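Local coordinates for protein aminoacyl-tRNA synthetase (Cryptosporidium parvum, PDB 5F9Z) that probably joins proline to its cognate tRNA at the expense of ATP, as a class II prolyl-tRNA synthetase whose active site is occupied here by halofuginone and an ATP analogue, at residues S64-K69 and N193-I198; Q76-P81 and L144-W149; G174-S179 and T271-T276. All coordinates share one frame; numbering follows the deposited sequence.

Contact 1: residues S64-K69 and N193-I198; sequences SVFDQK and NEYASI
Water 1 bridges Glu-194 and Lys-69, donating to Glu-194 OE2 at 2.6 Å and to the carbonyl oxygen Lys-69 O at 3.0 Å. It links the carboxylate to the backbone of the facing helix, while the two charged ends stay apart: Lys-69 NZ lies 4.5 Å from Glu-194 OE1, too far for a salt bridge. The aliphatic part of the lysine meets the acid instead. Both chains bend at chi2, and Lys-69 crosses the glutamate at about a right angle, with its CD 3.4 Å from Glu-194 OE1. The opposite charge nearby probably adds a mild attraction.

Deeper in, the contact turns apolar. CG of Phe-66 is anti to its backbone N (chi1 -177°), which swings a ring that starts off beside the interface in toward the second helix. There Phe-66 CZ approaches Tyr-195 CE1 at 3.4 Å. The two ring planes are only 13° from parallel, yet with centroids 5.1 Å apart they are slid so far that they barely overlap. Ile-198 meets Phe-66 at about a right angle: its CG1 lies 3.9 Å from Phe-66 CD1, and its CD1 reaches Val-65 CG1. The example illustrates how a helix pair can pass from a water-bridged polar end to apolar side-chain packing.

Helices 53-71 and 181-202 run roughly antiparallel, the axes of these segments 10.7 Å apart at 156°. Tyr-195 OH is held by Gln-172. Phe-66 and Tyr-195 both rest on Trp-273, so the pair packs against strand 265-276, while Tyr-195 also touches Ile-227 on strand 223-231.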
loop_
_atom_site.group_PDB
_atom_site.type_symbol
_atom_site.label_atom_id
_atom_site.label_comp_id
_atom_site.label_asym_id
_atom_site.label_seq_id
_atom_site.Cartn_x
_atom_site.Cartn_y
_atom_site.Cartn_z
ATOM N N SER A 64 -0.148 2.145 12.922
ATOM C CA SER A 64 -1.022 2.235 14.088
ATOM C C SER A 64 -2.333 1.493 13.864
ATOM O O SER A 64 -2.806 0.770 14.750
ATOM C CB SER A 64 -1.293 3.702 14.426
ATOM O OG SER A 64 -2.329 3.818 15.383
ATOM N N VAL A 65 -2.936 1.657 12.685
ATOM C CA VAL A 65 -4.232 1.038 12.424
ATOM C C VAL A 65 -4.091 -0.473 12.296
ATOM O O VAL A 65 -4.895 -1.233 12.847
ATOM C CB VAL A 65 -4.877 1.660 11.173
ATOM C CG1 VAL A 65 -6.119 0.881 10.767
ATOM C CG2 VAL A 65 -5.220 3.122 11.428
ATOM N N PHE A 66 -3.066 -0.935 11.576
ATOM C CA PHE A 66 -2.915 -2.371 11.364
ATOM C C PHE A 66 -2.480 -3.080 12.641
ATOM O O PHE A 66 -2.895 -4.216 12.894
ATOM C CB PHE A 66 -1.920 -2.639 10.239
ATOM C CG PHE A 66 -1.767 -4.094 9.909
ATOM C CD1 PHE A 66 -2.729 -4.750 9.156
ATOM C CD2 PHE A 66 -0.668 -4.810 10.356
ATOM C CE1 PHE A 66 -2.597 -6.090 8.855
ATOM C CE2 PHE A 66 -0.529 -6.150 10.055
ATOM C CZ PHE A 66 -1.495 -6.791 9.303
ATOM N N ASP A 67 -1.640 -2.430 13.452
ATOM C CA ASP A 67 -1.197 -3.042 14.700
ATOM C C ASP A 67 -2.373 -3.294 15.634
ATOM O O ASP A 67 -2.430 -4.328 16.309
ATOM C CB ASP A 67 -0.150 -2.157 15.378
ATOM C CG ASP A 67 0.565 -2.859 16.512
ATOM O OD1 ASP A 67 1.556 -3.568 16.241
ATOM O OD2 ASP A 67 0.143 -2.697 17.675
ATOM N N GLN A 68 -3.327 -2.360 15.683
ATOM C CA GLN A 68 -4.527 -2.573 16.484
ATOM C C GLN A 68 -5.396 -3.682 15.905
ATOM O O GLN A 68 -6.110 -4.361 16.652
ATOM C CB GLN A 68 -5.326 -1.274 16.593
ATOM N N LYS A 69 -5.345 -3.884 14.586
ATOM C CA LYS A 69 -6.147 -4.932 13.962
ATOM C C LYS A 69 -5.635 -6.318 14.337
ATOM O O LYS A 69 -6.418 -7.199 14.707
ATOM C CB LYS A 69 -6.152 -4.757 12.442
ATOM C CG LYS A 69 -6.910 -3.537 11.953
ATOM C CD LYS A 69 -8.385 -3.618 12.310
ATOM C CE LYS A 69 -9.153 -2.431 11.748
ATOM N NZ LYS A 69 -10.594 -2.477 12.116
ATOM N N ASN A 193 -8.043 -10.054 4.648
ATOM C CA ASN A 193 -9.137 -9.094 4.735
ATOM C C ASN A 193 -8.693 -7.810 5.424
ATOM O O ASN A 193 -9.143 -6.717 5.061
ATOM C CB ASN A 193 -10.327 -9.716 5.467
ATOM C CG ASN A 193 -11.001 -10.808 4.660
ATOM O OD1 ASN A 193 -11.052 -10.747 3.431
ATOM N ND2 ASN A 193 -11.523 -11.817 5.350
ATOM N N GLU A 194 -7.809 -7.919 6.421
ATOM C CA GLU A 194 -7.285 -6.721 7.067
ATOM C C GLU A 194 -6.366 -5.948 6.129
ATOM O O GLU A 194 -6.362 -4.712 6.133
ATOM C CB GLU A 194 -6.552 -7.090 8.358
ATOM C CG GLU A 194 -7.407 -7.814 9.393
ATOM C CD GLU A 194 -8.415 -6.910 10.087
ATOM O OE1 GLU A 194 -8.560 -5.735 9.688
ATOM O OE2 GLU A 194 -9.065 -7.380 11.045
ATOM N N TYR A 195 -5.575 -6.660 5.322
ATOM C CA TYR A 195 -4.771 -5.998 4.300
ATOM C C TYR A 195 -5.659 -5.263 3.304
ATOM O O TYR A 195 -5.402 -4.103 2.961
ATOM C CB TYR A 195 -3.888 -7.020 3.582
ATOM C CG TYR A 195 -2.644 -7.415 4.343
ATOM C CD1 TYR A 195 -2.084 -6.565 5.287
ATOM C CD2 TYR A 195 -2.027 -8.637 4.115
ATOM C CE1 TYR A 195 -0.946 -6.921 5.980
ATOM C CE2 TYR A 195 -0.886 -9.002 4.804
ATOM C CZ TYR A 195 -0.351 -8.141 5.738
ATOM O OH TYR A 195 0.783 -8.498 6.429
ATOM N N ALA A 196 -6.718 -5.927 2.829
ATOM C CA ALA A 196 -7.666 -5.266 1.939
ATOM C C ALA A 196 -8.349 -4.090 2.624
ATOM O O ALA A 196 -8.675 -3.094 1.970
ATOM C CB ALA A 196 -8.706 -6.267 1.439
ATOM N N SER A 197 -8.569 -4.185 3.938
ATOM C CA SER A 197 -9.160 -3.070 4.669
ATOM C C SER A 197 -8.193 -1.897 4.761
ATOM O O SER A 197 -8.608 -0.736 4.670
ATOM C CB SER A 197 -9.588 -3.525 6.064
ATOM O OG SER A 197 -10.064 -2.433 6.832
ATOM N N ILE A 198 -6.900 -2.180 4.943
ATOM C CA ILE A 198 -5.906 -1.111 5.019
ATOM C C ILE A 198 -5.898 -0.297 3.730
ATOM O O ILE A 198 -5.864 0.939 3.758
ATOM C CB ILE A 198 -4.515 -1.696 5.330
ATOM C CG1 ILE A 198 -4.446 -2.176 6.782
ATOM C CG2 ILE A 198 -3.424 -0.671 5.056
ATOM C CD1 ILE A 198 -4.599 -1.067 7.801
HETATM O O HOH W 1 -9.126 -6.743 13.610
#

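Contact 2: residues Q76-P81 and L144-W149; sequences QNAYFP and LKINQW
Gln-148 reaches Phe-80 because its CG stands between the backbone N and the carbonyl carbon (chi1 70°) and the chain then runs extended; Asn-147, with CG anti to its N, instead lies alongside Asn-77, both pointing the same way. Gln-148 OE1 accepts the backbone N-H of Phe-80 at 2.9 Å, almost straight at 172°, and sits at the edge of the phenyl ring. Asn-147 ND2 donates to Asn-77 OD1 at 3.1 Å from above that carbonyl plane, the two amides being turned 44° apart. The other ends of these amides turn elsewhere: Asn-77 ND2 to Asp-67, Asn-147 OD1 to Gln-172, Gln-148 NE2 to Glu-173.

Parallel strand pairing comes first, with Gln-76 N to Lys-145 O, Asn-147 N to Gln-76 O (2.8 Å) and Ala-78 N to Asn-147 O (2.8 Å). Beyond it the backbones diverge, and water 2 joins Ala-78 O to Trp-149 N. Ile-146 CG2 lies 3.8 Å from Ala-78 CB and 3.9 Å from Phe-80 CE1, at the ring's edge.

A long helix leading into a short strand, with a proline a few residues on, is consistent with motif 1 of class II synthetases, here added in parallel to an antiparallel sheet.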
loop_
_atom_site.group_PDB
_atom_site.type_symbol
_atom_site.label_atom_id
_atom_site.label_comp_id
_atom_site.label_asym_id
_atom_site.label_seq_id
_atom_site.Cartn_x
_atom_site.Cartn_y
_atom_site.Cartn_z
ATOM N N GLN A 76 1.142 -10.998 18.843
ATOM C CA GLN A 76 2.052 -10.272 19.715
ATOM C C GLN A 76 3.241 -9.750 18.924
ATOM O O GLN A 76 3.738 -10.419 18.012
ATOM C CB GLN A 76 2.539 -11.161 20.861
ATOM C CG GLN A 76 1.469 -11.482 21.888
ATOM C CD GLN A 76 1.999 -12.314 23.038
ATOM O OE1 GLN A 76 2.844 -13.189 22.849
ATOM N NE2 GLN A 76 1.508 -12.041 24.242
ATOM N N ASN A 77 3.694 -8.552 19.277
ATOM C CA ASN A 77 4.836 -7.937 18.619
ATOM C C ASN A 77 6.131 -8.328 19.317
ATOM O O ASN A 77 6.196 -8.394 20.548
ATOM C CB ASN A 77 4.696 -6.414 18.592
ATOM C CG ASN A 77 3.693 -5.941 17.562
ATOM O OD1 ASN A 77 3.332 -6.680 16.645
ATOM N ND2 ASN A 77 3.241 -4.700 17.701
ATOM N N ALA A 78 7.158 -8.594 18.515
ATOM C CA ALA A 78 8.496 -8.890 19.005
ATOM C C ALA A 78 9.494 -8.205 18.083
ATOM O O ALA A 78 9.115 -7.501 17.142
ATOM C CB ALA A 78 8.740 -10.402 19.076
ATOM N N TYR A 79 10.781 -8.402 18.355
ATOM C CA TYR A 79 11.817 -7.901 17.457
ATOM C C TYR A 79 12.998 -8.854 17.482
ATOM O O TYR A 79 13.638 -9.027 18.524
ATOM C CB TYR A 79 12.264 -6.487 17.833
ATOM C CG TYR A 79 13.274 -5.926 16.855
ATOM C CD1 TYR A 79 12.867 -5.414 15.630
ATOM C CD2 TYR A 79 14.632 -5.932 17.146
ATOM C CE1 TYR A 79 13.784 -4.911 14.726
ATOM C CE2 TYR A 79 15.556 -5.431 16.248
ATOM C CZ TYR A 79 15.126 -4.922 15.040
ATOM O OH TYR A 79 16.041 -4.421 14.142
ATOM N N PHE A 80 13.283 -9.450 16.348
ATOM C CA PHE A 80 14.392 -10.342 16.072
ATOM C C PHE A 80 15.528 -9.579 15.397
ATOM O O PHE A 80 15.291 -8.560 14.740
ATOM C CB PHE A 80 13.933 -11.502 15.182
ATOM C CG PHE A 80 13.015 -12.469 15.877
ATOM C CD1 PHE A 80 11.691 -12.139 16.120
ATOM C CD2 PHE A 80 13.476 -13.709 16.285
ATOM C CE1 PHE A 80 10.846 -13.025 16.759
ATOM C CE2 PHE A 80 12.635 -14.601 16.925
ATOM C CZ PHE A 80 11.319 -14.258 17.162
ATOM N N PRO A 81 16.770 -10.037 15.554
ATOM C CA PRO A 81 17.916 -9.248 15.084
ATOM C C PRO A 81 17.904 -9.025 13.579
ATOM O O PRO A 81 17.313 -9.784 12.806
ATOM C CB PRO A 81 19.124 -10.090 15.508
ATOM C CG PRO A 81 18.626 -10.917 16.643
ATOM C CD PRO A 81 17.199 -11.228 16.307
ATOM N N LEU A 144 0.892 -19.822 18.301
ATOM C CA LEU A 144 1.900 -18.793 18.517
ATOM C C LEU A 144 1.801 -17.778 17.388
ATOM O O LEU A 144 1.849 -18.150 16.213
ATOM C CB LEU A 144 3.303 -19.400 18.567
ATOM C CG LEU A 144 4.473 -18.420 18.684
ATOM C CD1 LEU A 144 4.446 -17.708 20.029
ATOM C CD2 LEU A 144 5.800 -19.134 18.475
ATOM N N LYS A 145 1.650 -16.503 17.743
ATOM C CA LYS A 145 1.440 -15.440 16.764
ATOM C C LYS A 145 2.417 -14.309 17.051
ATOM O O LYS A 145 2.256 -13.578 18.033
ATOM C CB LYS A 145 -0.002 -14.937 16.801
ATOM C CG LYS A 145 -1.042 -16.023 16.578
ATOM C CD LYS A 145 -2.447 -15.459 16.660
ATOM C CE LYS A 145 -3.494 -16.544 16.491
ATOM N NZ LYS A 145 -4.873 -15.993 16.591
ATOM N N ILE A 146 3.422 -14.161 16.191
ATOM C CA ILE A 146 4.458 -13.149 16.351
ATOM C C ILE A 146 4.428 -12.218 15.148
ATOM O O ILE A 146 4.246 -12.660 14.008
ATOM C CB ILE A 146 5.854 -13.786 16.517
ATOM C CG1 ILE A 146 5.884 -14.674 17.761
ATOM C CG2 ILE A 146 6.927 -12.713 16.626
ATOM C CD1 ILE A 146 5.596 -13.926 19.043
ATOM N N ASN A 147 4.598 -10.924 15.411
ATOM C CA ASN A 147 4.715 -9.910 14.377
ATOM C C ASN A 147 5.861 -8.979 14.740
ATOM O O ASN A 147 6.154 -8.771 15.919
ATOM C CB ASN A 147 3.413 -9.114 14.225
ATOM C CG ASN A 147 3.494 -8.072 13.135
ATOM O OD1 ASN A 147 3.434 -8.398 11.952
ATOM N ND2 ASN A 147 3.630 -6.809 13.528
ATOM N N GLN A 148 6.521 -8.426 13.726
ATOM C CA GLN A 148 7.567 -7.449 13.982
ATOM C C GLN A 148 7.556 -6.371 12.910
ATOM O O GLN A 148 7.423 -6.662 11.717
ATOM C CB GLN A 148 8.957 -8.106 14.073
ATOM C CG GLN A 148 9.531 -8.648 12.780
ATOM C CD GLN A 148 10.968 -9.118 12.948
ATOM O OE1 GLN A 148 11.488 -9.177 14.063
ATOM N NE2 GLN A 148 11.617 -9.451 11.837
ATOM N N TRP A 149 7.674 -5.123 13.354
ATOM C CA TRP A 149 7.850 -3.976 12.474
ATOM C C TRP A 149 9.339 -3.672 12.388
ATOM O O TRP A 149 9.976 -3.386 13.407
ATOM C CB TRP A 149 7.081 -2.762 12.993
ATOM C CG TRP A 149 5.606 -2.987 13.103
ATOM C CD1 TRP A 149 4.936 -3.537 14.157
ATOM C CD2 TRP A 149 4.614 -2.663 12.122
ATOM N NE1 TRP A 149 3.588 -3.576 13.892
ATOM C CE2 TRP A 149 3.364 -3.046 12.650
ATOM C CE3 TRP A 149 4.660 -2.086 10.848
ATOM C CZ2 TRP A 149 2.173 -2.871 11.949
ATOM C CZ3 TRP A 149 3.476 -1.912 10.155
ATOM C CH2 TRP A 149 2.250 -2.307 10.705
HETATM O O HOH W 2 8.102 -5.093 16.182
HETATM O O HOH W 3 14.448 -9.964 12.434
#

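Contact 3: residues G174-S179 and T271-T276. With ANP (phosphoaminophosphonic acid-adenylate ester), chain D; HFG (7-bromo-6-chloro-3-{3-[(2R,3S)-3-hydroxypiperidin-2-yl]-2-oxopropyl}quinazolin-4(3H)-one), chain E.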
loop_
_atom_site.group_PDB
_atom_site.type_symbol
_atom_site.label_atom_id
_atom_site.label_comp_id
_atom_site.label_asym_id
_atom_site.label_seq_id
_atom_site.Cartn_x
_atom_site.Cartn_y
_atom_site.Cartn_z
ATOM N N GLY A 174 4.269 -10.822 9.927
ATOM C CA GLY A 174 3.657 -11.648 10.954
ATOM C C GLY A 174 3.910 -13.114 10.651
ATOM O O GLY A 174 3.804 -13.544 9.500
ATOM N N HIS A 175 4.253 -13.871 11.688
ATOM C CA HIS A 175 4.527 -15.296 11.564
ATOM C C HIS A 175 3.762 -16.023 12.656
ATOM O O HIS A 175 4.007 -15.795 13.845
ATOM C CB HIS A 175 6.028 -15.584 11.667
ATOM C CG HIS A 175 6.844 -14.914 10.605
ATOM N ND1 HIS A 175 7.275 -15.571 9.471
ATOM C CD2 HIS A 175 7.302 -13.644 10.500
ATOM C CE1 HIS A 175 7.966 -14.734 8.717
ATOM N NE2 HIS A 175 7.998 -13.559 9.319
ATOM N N THR A 176 2.835 -16.886 12.254
ATOM C CA THR A 176 2.002 -17.623 13.188
ATOM C C THR A 176 2.208 -19.118 12.999
ATOM O O THR A 176 2.594 -19.578 11.922
ATOM C CB THR A 176 0.518 -17.282 13.011
ATOM O OG1 THR A 176 0.070 -17.738 11.728
ATOM C CG2 THR A 176 0.300 -15.781 13.117
ATOM N N ALA A 177 1.957 -19.873 14.066
ATOM C CA ALA A 177 2.011 -21.326 14.043
ATOM C C ALA A 177 0.763 -21.870 14.720
ATOM O O ALA A 177 0.352 -21.372 15.771
ATOM C CB ALA A 177 3.269 -21.856 14.741
ATOM N N HIS A 178 0.160 -22.888 14.113
ATOM C CA HIS A 178 -1.107 -23.424 14.579
ATOM C C HIS A 178 -1.036 -24.943 14.644
ATOM O O HIS A 178 -0.181 -25.576 14.017
ATOM C CB HIS A 178 -2.263 -22.988 13.668
ATOM C CG HIS A 178 -2.278 -21.519 13.377
ATOM N ND1 HIS A 178 -3.079 -20.632 14.062
ATOM C CD2 HIS A 178 -1.583 -20.782 12.478
ATOM C CE1 HIS A 178 -2.879 -19.412 13.595
ATOM N NE2 HIS A 178 -1.977 -19.475 12.633
ATOM N N SER A 179 -1.954 -25.524 15.418
ATOM C CA SER A 179 -2.001 -26.972 15.575
ATOM C C SER A 179 -2.754 -27.663 14.447
ATOM O O SER A 179 -2.623 -28.882 14.290
ATOM C CB SER A 179 -2.643 -27.337 16.915
ATOM O OG SER A 179 -4.002 -26.938 16.955
ATOM N N THR A 271 1.684 -19.724 9.106
ATOM C CA THR A 271 1.319 -18.687 8.153
ATOM C C THR A 271 2.339 -17.561 8.237
ATOM O O THR A 271 3.017 -17.386 9.254
ATOM C CB THR A 271 -0.086 -18.113 8.413
ATOM O OG1 THR A 271 -0.020 -17.149 9.472
ATOM C CG2 THR A 271 -1.063 -19.211 8.801
ATOM N N SER A 272 2.445 -16.794 7.156
ATOM C CA SER A 272 3.268 -15.594 7.155
ATOM C C SER A 272 2.657 -14.585 6.196
ATOM O O SER A 272 2.086 -14.952 5.166
ATOM C CB SER A 272 4.722 -15.887 6.770
ATOM O OG SER A 272 4.861 -16.034 5.369
ATOM N N TRP A 273 2.779 -13.308 6.552
ATOM C CA TRP A 273 2.105 -12.239 5.832
ATOM C C TRP A 273 2.889 -10.948 6.015
ATOM O O TRP A 273 3.519 -10.731 7.054
ATOM C CB TRP A 273 0.656 -12.076 6.317
ATOM C CG TRP A 273 0.413 -12.622 7.706
ATOM C CD1 TRP A 273 0.216 -13.929 8.051
ATOM C CD2 TRP A 273 0.341 -11.874 8.928
ATOM N NE1 TRP A 273 0.031 -14.040 9.407
ATOM C CE2 TRP A 273 0.100 -12.792 9.968
ATOM C CE3 TRP A 273 0.452 -10.518 9.241
ATOM C CZ2 TRP A 273 -0.026 -12.395 11.299
ATOM C CZ3 TRP A 273 0.326 -10.128 10.562
ATOM C CH2 TRP A 273 0.090 -11.062 11.574
ATOM N N GLY A 274 2.849 -10.097 4.999
ATOM C CA GLY A 274 3.661 -8.891 5.001
ATOM C C GLY A 274 3.006 -7.752 4.255
ATOM O O GLY A 274 2.291 -7.957 3.268
ATOM N N LEU A 275 3.258 -6.536 4.738
ATOM C CA LEU A 275 2.841 -5.301 4.089
ATOM C C LEU A 275 3.951 -4.278 4.273
ATOM O O LEU A 275 4.519 -4.165 5.361
ATOM C CB LEU A 275 1.517 -4.773 4.667
ATOM C CG LEU A 275 0.916 -3.501 4.056
ATOM C CD1 LEU A 275 -0.600 -3.589 4.039
ATOM C CD2 LEU A 275 1.356 -2.258 4.817
ATOM N N THR A 276 4.254 -3.536 3.214
ATOM C CA THR A 276 5.403 -2.640 3.189
ATOM C C THR A 276 4.956 -1.207 2.921
ATOM O O THR A 276 3.772 -0.924 2.709
ATOM C CB THR A 276 6.408 -3.073 2.120
ATOM O OG1 THR A 276 5.839 -2.847 0.827
ATOM C CG2 THR A 276 6.735 -4.543 2.263
HETATM P PG ANP D . 8.446 -9.314 -5.838
HETATM O O1G ANP D . 8.753 -10.339 -6.882
HETATM O O2G ANP D . 7.764 -8.068 -6.522
HETATM O O3G ANP D . 9.786 -8.846 -5.140
HETATM P PB ANP D . 8.150 -10.475 -3.292
HETATM O O1B ANP D . 7.968 -12.010 -3.109
HETATM O O2B ANP D . 9.608 -10.154 -3.349
HETATM N N3B ANP D . 7.379 -9.976 -4.698
HETATM P PA ANP D . 7.427 -10.347 -0.644
HETATM O O1A ANP D . 8.749 -10.853 -0.216
HETATM O O2A ANP D . 6.325 -11.410 -0.666
HETATM O O3A ANP D . 7.493 -9.716 -2.100
HETATM O "O5'" ANP D . 7.042 -9.139 0.308
HETATM C "C5'" ANP D . 5.680 -8.912 0.733
HETATM C "C4'" ANP D . 5.132 -7.710 0.007
HETATM O "O4'" ANP D . 6.066 -6.621 0.121
HETATM C "C3'" ANP D . 4.922 -7.891 -1.491
HETATM O "O3'" ANP D . 3.638 -8.444 -1.752
HETATM C "C2'" ANP D . 5.039 -6.459 -2.023
HETATM O "O2'" ANP D . 3.785 -5.788 -1.998
HETATM C "C1'" ANP D . 6.016 -5.806 -1.036
HETATM N N9 ANP D . 7.378 -5.655 -1.542
HETATM C C8 ANP D . 8.167 -6.628 -2.097
HETATM N N7 ANP D . 9.357 -6.210 -2.458
HETATM C C5 ANP D . 9.352 -4.868 -2.107
HETATM C C6 ANP D . 10.324 -3.854 -2.225
HETATM N N6 ANP D . 11.536 -4.043 -2.751
HETATM N N1 ANP D . 9.999 -2.619 -1.777
HETATM C C2 ANP D . 8.787 -2.424 -1.251
HETATM N N3 ANP D . 7.793 -3.301 -1.089
HETATM C C4 ANP D . 8.141 -4.513 -1.539
HETATM O "O4'" HFG E . 9.536 -12.994 2.232
HETATM C C21 HFG E . 8.902 -13.782 1.592
HETATM C "C3'" HFG E . 7.644 -14.451 2.191
HETATM C "C2'" HFG E . 7.089 -13.713 3.411
HETATM N "N1'" HFG E . 8.059 -13.612 4.416
HETATM C "C6'" HFG E . 7.750 -12.563 5.341
HETATM C "C5'" HFG E . 6.280 -12.140 5.277
HETATM C "C4'" HFG E . 5.914 -11.649 3.981
HETATM C C39 HFG E . 6.610 -12.319 2.953
HETATM O "O7'" HFG E . 5.701 -12.501 1.747
HETATM C "C1'" HFG E . 9.360 -14.155 0.057
HETATM N N3 HFG E . 10.797 -13.700 -0.172
HETATM C C4 HFG E . 11.837 -14.354 0.474
HETATM O O11 HFG E . 11.603 -15.301 1.228
HETATM C C10 HFG E . 13.123 -13.948 0.268
HETATM C C5 HFG E . 14.230 -14.605 0.919
HETATM C C2 HFG E . 11.047 -12.692 -0.980
HETATM N N1 HFG E . 12.298 -12.262 -1.205
HETATM C C9 HFG E . 13.345 -12.885 -0.586
HETATM C C8 HFG E . 14.654 -12.438 -0.820
HETATM C C7 HFG E . 15.739 -13.085 -0.177
HETATM BR BR1 HFG E . 17.562 -12.458 -0.506
HETATM C C6 HFG E . 15.513 -14.166 0.690
HETATM CL CL1 HFG E . 16.867 -14.967 1.485
#
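Trp-273 lays its six-membered ring flat over Gly-174, whose CA sits 3.5 Å from the ring centroid and only 5° off the normal, a CH-pi contact. A glycine allows this: with no side chain on that face, the indole can fold down onto the neighbouring strand. This rotation is not a relaxed one, since chi1 of 22° lies well away from a staggered value. Around the indole the partners change with direction. Thr-176 CG2 meets its edge, 3.9 Å from Trp-273 CZ2, and NE1 donates to Thr-271 OG1 at 3.1 Å in a bent bond, almost in the ring plane.

That hydroxyl faces Thr-176 OG1, both threonines holding OG1 between backbone N and carbonyl carbon. The modelled 2.3 Å between Thr-176 OG1 and Thr-271 OG1 is too short to take literally, so the details of this pairing are doubtful. Thr-176 OG1 also pairs with His-178 NE2 at 2.8 Å, and Glu-183 holds the imidazole's ND1. Four backbone bonds tie the antiparallel strands on either side of the non-hydrogen-bonded pair His-175 and Ser-272. On that face His-175 ND1 passes 3.7 Å from Ser-272 CB, while Tyr-129 OH bonds to the same nitrogen and Glu-173 to NE2.

Ser-272 OG lies 3.8 Å from C2' of halofuginone, and Trp-273 O and Gly-274 N border its piperidine ring. A helix follows the strand, as in motif 3 of class II synthetases.

The strand thus has two chemistries. One face carries buried hydroxyls, one of which accepts from the indole N-H and probably helps to hold it. The pocket side presents Ser-272, the backbone at Trp-273 and Gly-274, and the Thr-276 hydroxyl, whose OG1 donates to the adenine N3 of the ATP analogue at 2.8 Å while also bonding to Arg-278 N.

How the contacts relate
From the N terminus, helix 53-71 supplies the first half of contact 1 and leads at once to strand 76-77, where contact 2 opens. Contact 2 closes at strand 144-153, well before helix 181-202 returns to complete contact 1, so its loop lies wholly within the larger one. Contact 3 opens on strand 168-178, still inside that larger loop, but closes only on strand 265-276: contacts 1 and 3 cross, whereas contacts 2 and 3 follow in series. Strands 144-153 and 168-178 are sheet neighbours, which joins contacts 2 and 3 directly through backbone bonds. Contact 1 packs its helices against this sheet, tying the catalytic-core strands to their covering layer.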